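Local structure of putative pyridoxal phosphate-dependent transferase (Clostridium difficile, 4DQ6) at residues 149-154 and 365-370; 298-303 and 319-324. The protein is of unknown exact function but binds pyridoxal-5'-phosphate and belongs to the class I and II aminotransferase family as a putative transferase. All blocks are in the same frame, centred on the assembly; numbering follows the deposited sequence.

Contact 1: residues 149-154 and 365-370; sequences GNYIMD and SGYQRI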
ATOM      1  N   GLY A 149      24.112  31.599  -9.759  1.00 25.12           N
ATOM      2  CA  GLY A 149      24.114  30.196  -9.439  1.00 25.04           C
ATOM      3  C   GLY A 149      22.888  29.661  -8.714  1.00 23.72           C
ATOM      4  O   GLY A 149      22.712  28.436  -8.594  1.00 25.68           O
ATOM      5  N   ASN A 150      21.977  30.562  -8.372  1.00 20.45           N
ATOM      6  CA  ASN A 150      20.764  30.194  -7.601  1.00 18.91           C
ATOM      7  C   ASN A 150      19.619  29.900  -8.520  1.00 17.44           C
ATOM      8  O   ASN A 150      19.639  30.406  -9.652  1.00 18.21           O
ATOM      9  CB  ASN A 150      20.376  31.313  -6.661  1.00 18.45           C
ATOM     10  CG  ASN A 150      21.469  31.605  -5.631  0.50 19.80           C
ATOM     11  OD1 ASN A 150      22.421  30.817  -5.530  0.50 22.52           O
ATOM     12  ND2 ASN A 150      21.440  32.798  -5.005  0.50 19.88           N
ATOM     13  N   TYR A 151      18.644  29.109  -8.069  1.00 15.40           N
ATOM     14  CA  TYR A 151      17.457  28.852  -8.863  1.00 15.01           C
ATOM     15  C   TYR A 151      16.263  29.672  -8.388  1.00 14.71           C
ATOM     16  O   TYR A 151      16.003  29.827  -7.208  1.00 14.73           O
ATOM     17  CB  TYR A 151      17.044  27.381  -8.827  1.00 14.44           C
ATOM     18  CG  TYR A 151      17.992  26.446  -9.524  1.00 14.90           C
ATOM     19  CD1 TYR A 151      19.120  25.961  -8.870  1.00 15.22           C
ATOM     20  CD2 TYR A 151      17.850  26.153 -10.904  1.00 15.65           C
ATOM     21  CE1 TYR A 151      19.997  25.102  -9.502  1.00 15.29           C
ATOM     22  CE2 TYR A 151      18.716  25.287 -11.562  1.00 15.01           C
ATOM     23  CZ  TYR A 151      19.812  24.748 -10.807  1.00 15.23           C
ATOM     24  OH  TYR A 151      20.639  23.914 -11.511  1.00 16.47           O
ATOM     25  N   ILE A 152      15.473  30.147  -9.346  1.00 14.32           N
ATOM     26  CA  ILE A 152      14.169  30.747  -9.092  1.00 15.32           C
ATOM     27  C   ILE A 152      13.151  30.192 -10.090  1.00 15.16           C
ATOM     28  O   ILE A 152      13.507  29.578 -11.089  1.00 16.24           O
ATOM     29  CB  ILE A 152      14.211  32.319  -9.121  1.00 15.44           C
ATOM     30  CG1 ILE A 152      14.519  32.878 -10.510  1.00 16.87           C
ATOM     31  CG2 ILE A 152      15.118  32.759  -7.919  1.00 15.16           C
ATOM     32  CD1 ILE A 152      14.270  34.392 -10.634  1.00 17.34           C
ATOM     33  N   MET A 153      11.902  30.374  -9.750  1.00 15.32           N
ATOM     34  CA  MET A 153      10.825  30.160 -10.763  1.00 17.40           C
ATOM     35  C   MET A 153      10.892  31.105 -11.952  1.00 18.83           C
ATOM     36  O   MET A 153      11.229  32.305 -11.828  1.00 18.51           O
ATOM     37  CB  MET A 153       9.489  30.235 -10.073  1.00 17.90           C
ATOM     38  CG  MET A 153       9.348  29.288  -8.873  1.00 17.30           C
ATOM     39  SD  MET A 153       7.622  29.215  -8.348  1.00 17.68           S
ATOM     40  CE  MET A 153       7.767  28.121  -6.938  1.00 18.51           C
ATOM     41  N   ASP A 154      10.583  30.569 -13.145  1.00 18.82           N
ATOM     42  CA  ASP A 154      10.533  31.400 -14.327  1.00 20.83           C
ATOM     43  C   ASP A 154       9.080  31.825 -14.579  1.00 21.84           C
ATOM     44  O   ASP A 154       8.352  31.182 -15.318  1.00 22.85           O
ATOM     45  CB  ASP A 154      11.138  30.695 -15.525  1.00 21.85           C
ATOM     46  CG  ASP A 154      11.330  31.612 -16.716  1.00 24.21           C
ATOM     47  OD1 ASP A 154      10.655  32.675 -16.776  1.00 24.89           O
ATOM     48  OD2 ASP A 154      12.170  31.290 -17.605  1.00 26.55           O
ATOM     49  N   SER A 365      21.427  18.391 -16.809  1.00 20.44           N
ATOM     50  CA  SER A 365      22.669  17.971 -17.451  1.00 22.57           C
ATOM     51  C   SER A 365      23.887  18.562 -16.737  1.00 21.03           C
ATOM     52  O   SER A 365      23.894  19.731 -16.398  1.00 22.54           O
ATOM     53  CB  SER A 365      22.686  18.390 -18.917  1.00 23.51           C
ATOM     54  OG  SER A 365      23.826  17.801 -19.505  1.00 28.69           O
ATOM     55  N   GLY A 366      24.898  17.736 -16.495  1.00 21.50           N
ATOM     56  CA  GLY A 366      26.115  18.207 -15.887  1.00 21.57           C
ATOM     57  C   GLY A 366      26.096  18.144 -14.360  1.00 20.07           C
ATOM     58  O   GLY A 366      27.151  18.299 -13.742  1.00 20.24           O
ATOM     59  N   TYR A 367      24.937  17.880 -13.752  1.00 18.62           N
ATOM     60  CA  TYR A 367      24.815  17.816 -12.300  1.00 17.74           C
ATOM     61  C   TYR A 367      24.773  16.369 -11.815  1.00 16.82           C
ATOM     62  O   TYR A 367      24.472  15.469 -12.570  1.00 16.96           O
ATOM     63  CB  TYR A 367      23.503  18.492 -11.871  1.00 18.45           C
ATOM     64  CG  TYR A 367      23.616  19.981 -11.776  1.00 19.27           C
ATOM     65  CD1 TYR A 367      23.355  20.776 -12.870  1.00 21.20           C
ATOM     66  CD2 TYR A 367      23.914  20.608 -10.560  1.00 20.73           C
ATOM     67  CE1 TYR A 367      23.459  22.158 -12.776  1.00 22.47           C
ATOM     68  CE2 TYR A 367      24.012  21.998 -10.478  1.00 23.21           C
ATOM     69  CZ  TYR A 367      23.761  22.733 -11.560  1.00 24.59           C
ATOM     70  OH  TYR A 367      23.816  24.123 -11.385  1.00 30.58           O
ATOM     71  N   GLN A 368      25.069  16.192 -10.528  1.00 15.80           N
ATOM     72  CA  GLN A 368      24.787  14.965  -9.788  1.00 16.18           C
ATOM     73  C   GLN A 368      24.208  15.357  -8.444  1.00 15.86           C
ATOM     74  O   GLN A 368      24.604  16.365  -7.857  1.00 16.09           O
ATOM     75  CB  GLN A 368      26.071  14.154  -9.507  1.00 17.08           C
ATOM     76  CG  GLN A 368      26.848  13.808 -10.760  1.00 18.89           C
ATOM     77  CD  GLN A 368      26.300  12.590 -11.502  1.00 19.65           C
ATOM     78  OE1 GLN A 368      25.886  11.620 -10.845  1.00 22.02           O
ATOM     79  NE2 GLN A 368      26.389  12.593 -12.852  1.00 23.21           N
ATOM     80  N   ARG A 369      23.284  14.543  -7.970  1.00 15.69           N
ATOM     81  CA  ARG A 369      22.697  14.660  -6.634  1.00 14.67           C
ATOM     82  C   ARG A 369      23.256  13.652  -5.624  1.00 16.44           C
ATOM     83  O   ARG A 369      23.320  12.458  -5.884  1.00 15.41           O
ATOM     84  CB  ARG A 369      21.178  14.531  -6.729  1.00 14.68           C
ATOM     85  CG  ARG A 369      20.424  15.113  -5.571  1.00 14.70           C
ATOM     86  CD  ARG A 369      19.002  14.590  -5.476  1.00 14.03           C
ATOM     87  NE  ARG A 369      18.916  13.161  -5.130  1.00 14.20           N
ATOM     88  CZ  ARG A 369      17.792  12.488  -5.088  1.00 14.37           C
ATOM     89  NH1 ARG A 369      16.614  13.081  -5.415  1.00 14.11           N
ATOM     90  NH2 ARG A 369      17.794  11.215  -4.729  1.00 14.35           N
ATOM     91  N   ILE A 370      23.663  14.225  -4.497  1.00 15.07           N
ATOM     92  CA  ILE A 370      24.352  13.502  -3.440  1.00 14.73           C
ATOM     93  C   ILE A 370      23.527  13.533  -2.139  1.00 14.44           C
ATOM     94  O   ILE A 370      23.163  14.595  -1.650  1.00 13.86           O
ATOM     95  CB  ILE A 370      25.746  14.050  -3.161  1.00 15.33           C
ATOM     96  CG1 ILE A 370      26.527  14.288  -4.467  1.00 15.21           C
ATOM     97  CG2 ILE A 370      26.506  13.068  -2.288  1.00 15.59           C
ATOM     98  CD1 ILE A 370      27.887  14.925  -4.324  1.00 17.10           C
TER
HETATM   99  O   HOH W   1      23.639  25.222  -8.927  1.00 33.95           O
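Tyr151 and Tyr367 meet through the phenol ends of their rings. They reach in from opposite directions, one from the short strand 151-152 and the other from strand 367-371. The tight part of the contact is small. Tyr151 OH lies 3.2 Å from Tyr367 OH and 3.3 Å from Tyr367 CZ. Tyr151 OH is also 3.6 Å from Tyr367 CE1, so the hydroxyl sits against the end of the partner ring and does not simply meet the other oxygen. The ring carbons stay further apart, with Tyr151 CZ and Tyr367 CZ separated by 4.5 Å. In Tyr151, CG lies anti to the carbonyl carbon (chi1 -68°), which sends the ring across the gap between the two backbones.

Each hydroxyl has a firm partner elsewhere. Tyr151 OH is hydrogen-bonded to Trp329 NE1, and Tyr367 OH to Lys145 NZ. The indole of Trp329 also stacks on the Tyr367 ring, so this one residue engages both tyrosines.

The looser side lies toward Gly149. Here a water replaces direct contact. The water oxygen is hydrogen-bonded to Tyr367 OH at 2.7 Å and gives a weak hydrogen bond of 3.4 Å to Gly149 O. Both tyrosines are buried, whereas Gly149 is partly exposed and Asn150 is exposed to solvent.

The two tyrosines join the two-stranded hairpin to the four-stranded sheet. Strand 151-152 pairs with 144-145 in the antiparallel hairpin, and Asp154 caps the start of helix 155-161 through OD1. Strand 367-371 runs antiparallel between strands 327-331 and 355-356 in the four-stranded sheet. Helix 339-350 packs on that sheet through Gln368, while helix 183-195 lies against the hairpin side through Ile152 and Met153.

Contact 2: residues 298-303 and 319-324; sequences YLESNI and VRKPEG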
ATOM      1  N   TYR A 298      23.018  17.850  12.755  1.00 15.45           N
ATOM      2  CA  TYR A 298      23.958  16.941  12.143  1.00 15.80           C
ATOM      3  C   TYR A 298      24.029  17.119  10.615  1.00 15.34           C
ATOM      4  O   TYR A 298      25.082  17.143  10.067  1.00 15.54           O
ATOM      5  CB  TYR A 298      23.653  15.505  12.563  1.00 15.44           C
ATOM      6  CG  TYR A 298      24.797  14.538  12.296  1.00 16.59           C
ATOM      7  CD1 TYR A 298      25.778  14.397  13.215  1.00 16.93           C
ATOM      8  CD2 TYR A 298      24.962  13.886  11.069  1.00 15.64           C
ATOM      9  CE1 TYR A 298      26.843  13.529  13.045  1.00 18.15           C
ATOM     10  CE2 TYR A 298      26.033  12.981  10.860  1.00 16.48           C
ATOM     11  CZ  TYR A 298      26.991  12.829  11.865  1.00 16.97           C
ATOM     12  OH  TYR A 298      28.050  11.952  11.613  1.00 17.51           O
ATOM     13  N   LEU A 299      22.864  17.259   9.965  1.00 14.02           N
ATOM     14  CA  LEU A 299      22.808  17.419   8.548  1.00 14.15           C
ATOM     15  C   LEU A 299      23.473  18.693   8.132  1.00 14.17           C
ATOM     16  O   LEU A 299      24.230  18.690   7.177  1.00 14.28           O
ATOM     17  CB  LEU A 299      21.346  17.466   8.142  1.00 13.00           C
ATOM     18  CG  LEU A 299      21.113  17.800   6.695  1.00 12.77           C
ATOM     19  CD1 LEU A 299      21.734  16.684   5.900  1.00 13.69           C
ATOM     20  CD2 LEU A 299      19.603  17.909   6.504  1.00 13.49           C
ATOM     21  N   GLU A 300      23.174  19.787   8.821  1.00 14.94           N
ATOM     22  CA  GLU A 300      23.759  21.044   8.414  1.00 15.38           C
ATOM     23  C   GLU A 300      25.271  21.030   8.555  1.00 15.50           C
ATOM     24  O   GLU A 300      26.009  21.572   7.716  1.00 16.01           O
ATOM     25  CB  GLU A 300      23.136  22.223   9.139  1.00 17.26           C
ATOM     26  CG  GLU A 300      23.560  23.555   8.497  1.00 18.80           C
ATOM     27  CD  GLU A 300      22.509  24.682   8.556  1.00 18.39           C
ATOM     28  OE1 GLU A 300      21.407  24.485   9.131  1.00 19.35           O
ATOM     29  OE2 GLU A 300      22.825  25.787   7.998  1.00 20.20           O
ATOM     30  N   SER A 301      25.761  20.363   9.580  1.00 15.37           N
ATOM     31  CA  SER A 301      27.201  20.198   9.685  1.00 16.97           C
ATOM     32  C   SER A 301      27.797  19.374   8.550  1.00 15.41           C
ATOM     33  O   SER A 301      28.805  19.736   7.944  1.00 16.17           O
ATOM     34  CB  SER A 301      27.485  19.567  11.026  1.00 18.51           C
ATOM     35  OG  SER A 301      28.888  19.481  11.264  1.00 21.21           O
ATOM     36  N   ASN A 302      27.161  18.253   8.208  1.00 16.04           N
ATOM     37  CA  ASN A 302      27.544  17.468   6.998  1.00 15.58           C
ATOM     38  C   ASN A 302      27.596  18.345   5.744  1.00 14.86           C
ATOM     39  O   ASN A 302      28.485  18.203   4.947  1.00 15.07           O
ATOM     40  CB  ASN A 302      26.612  16.276   6.726  1.00 15.54           C
ATOM     41  CG  ASN A 302      27.054  14.968   7.414  1.00 15.51           C
ATOM     42  OD1 ASN A 302      28.011  14.930   8.272  1.00 16.00           O
ATOM     43  ND2 ASN A 302      26.290  13.902   7.151  1.00 15.30           N
ATOM     44  N   ILE A 303      26.549  19.174   5.555  1.00 14.50           N
ATOM     45  CA  ILE A 303      26.453  20.027   4.368  1.00 14.74           C
ATOM     46  C   ILE A 303      27.614  21.020   4.319  1.00 14.91           C
ATOM     47  O   ILE A 303      28.308  21.131   3.315  1.00 15.09           O
ATOM     48  CB  ILE A 303      25.088  20.701   4.335  1.00 14.14           C
ATOM     49  CG1 ILE A 303      24.018  19.710   3.925  1.00 14.60           C
ATOM     50  CG2 ILE A 303      25.150  21.886   3.386  1.00 14.71           C
ATOM     51  CD1 ILE A 303      22.592  20.147   4.229  1.00 14.47           C
ATOM     52  N   VAL A 319      28.770  24.225  -6.253  1.00 19.99           N
ATOM     53  CA  VAL A 319      27.712  23.747  -5.340  1.00 19.69           C
ATOM     54  C   VAL A 319      27.225  24.964  -4.548  1.00 21.31           C
ATOM     55  O   VAL A 319      28.029  25.775  -4.112  1.00 21.75           O
ATOM     56  CB  VAL A 319      28.201  22.611  -4.431  1.00 19.80           C
ATOM     57  CG1 VAL A 319      29.402  23.056  -3.630  1.00 20.55           C
ATOM     58  CG2 VAL A 319      27.058  22.043  -3.581  1.00 19.14           C
ATOM     59  N   ARG A 320      25.903  25.119  -4.486  1.00 20.91           N
ATOM     60  CA  ARG A 320      25.216  26.097  -3.645  1.00 20.33           C
ATOM     61  C   ARG A 320      24.619  25.360  -2.448  1.00 18.58           C
ATOM     62  O   ARG A 320      23.975  24.321  -2.658  1.00 20.79           O
ATOM     63  CB  ARG A 320      24.080  26.777  -4.445  1.00 20.54           C
ATOM     64  N   LYS A 321      24.783  25.884  -1.248  1.00 17.25           N
ATOM     65  CA  LYS A 321      24.242  25.228  -0.035  1.00 17.98           C
ATOM     66  C   LYS A 321      22.697  25.161  -0.181  1.00 17.33           C
ATOM     67  O   LYS A 321      22.032  26.183  -0.474  1.00 17.29           O
ATOM     68  CB  LYS A 321      24.599  26.012   1.195  1.00 18.64           C
ATOM     69  CG  LYS A 321      24.171  25.410   2.494  1.00 18.31           C
ATOM     70  CD  LYS A 321      24.755  26.127   3.690  1.00 20.34           C
ATOM     71  CE  LYS A 321      24.134  25.639   4.965  1.00 20.13           C
ATOM     72  NZ  LYS A 321      24.883  26.174   6.167  1.00 20.02           N
ATOM     73  N   PRO A 322      22.112  23.991   0.002  1.00 16.27           N
ATOM     74  CA  PRO A 322      20.638  23.913  -0.067  1.00 15.98           C
ATOM     75  C   PRO A 322      19.991  24.595   1.102  1.00 16.36           C
ATOM     76  O   PRO A 322      20.572  24.709   2.173  1.00 15.35           O
ATOM     77  CB  PRO A 322      20.354  22.435   0.051  1.00 16.60           C
ATOM     78  CG  PRO A 322      21.573  21.838   0.724  1.00 18.26           C
ATOM     79  CD  PRO A 322      22.743  22.693   0.344  1.00 16.46           C
ATOM     80  N   GLU A 323      18.772  25.059   0.923  1.00 13.80           N
ATOM     81  CA  GLU A 323      17.955  25.643   1.952  1.00 14.57           C
ATOM     82  C   GLU A 323      17.126  24.582   2.698  1.00 14.30           C
ATOM     83  O   GLU A 323      16.747  24.763   3.894  1.00 13.92           O
ATOM     84  CB  GLU A 323      17.023  26.677   1.313  1.00 15.98           C
ATOM     85  CG  GLU A 323      17.805  27.827   0.679  1.00 16.42           C
ATOM     86  CD  GLU A 323      17.025  28.710  -0.270  1.00 18.91           C
ATOM     87  OE1 GLU A 323      15.879  28.382  -0.494  1.00 15.06           O
ATOM     88  OE2 GLU A 323      17.661  29.716  -0.757  1.00 21.31           O
ATOM     89  N   GLY A 324      16.859  23.475   2.020  1.00 13.24           N
ATOM     90  CA  GLY A 324      16.160  22.333   2.579  1.00 13.51           C
ATOM     91  C   GLY A 324      16.457  21.089   1.810  1.00 13.11           C
ATOM     92  O   GLY A 324      17.174  21.141   0.790  1.00 11.97           O
TER
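Glu300 turns CG anti to its own nitrogen (chi1 -168°) and then bends at chi2 (148°). Lys321 also has CG anti to its nitrogen but stays extended to its end. The two side chains cross at about a right angle, with NZ beside OE2. Lys321 NZ donates to Glu300 OE2 at 2.8 Å in a salt bridge. The bond uses the anti lone pair of OE2, the one facing away from OE1. OE1 accepts from Lys212 N, so both carboxylate oxygens are engaged and the group's rotation is restrained. Lys321 NZ also makes a salt bridge with Asp304 OD1, one turn further along the helix. The two acids would be expected to stabilise its positive charge.

Beside this polar end lies an apolar patch. Ile303 CG2 is 3.8 Å from Lys321 CG, in the aliphatic part of the lysine, and 4.0 Å from Pro322 CD. Ile303 CD1 reaches Pro322 CG, also at 4.0 Å, as the two side chains slide past each other in opposite directions. Pro322 rests on Leu328 as well. In this helix-to-loop contact, long helix 289-313 packs against the loop joining antiparallel strands 318-319 and 327-331 of the aminotransferase-like fold.

Overall arrangement
From the N terminus, the chain first lays down strands 93-96, 116-119 and 137-140 of the seven-stranded mixed sheet, its two outermost strands among them, then the hairpin with 149-154, the first half of contact 1. It then adds the sheet's remaining strands and enters helix 289-313, which carries 298-303. Contact 2 closes a short loop soon after, at 319-324, with 15 residues between its segments. Contact 1 closes only at 365-370, after 210 intervening residues, so contact 2 is nested inside it. Their centres are 15 Å apart, and their nearest atoms, about 5 Å apart, do not touch. Contact 1 ties the hairpin to the four-stranded sheet; contact 2 ties the long helix to that same sheet's connecting loop.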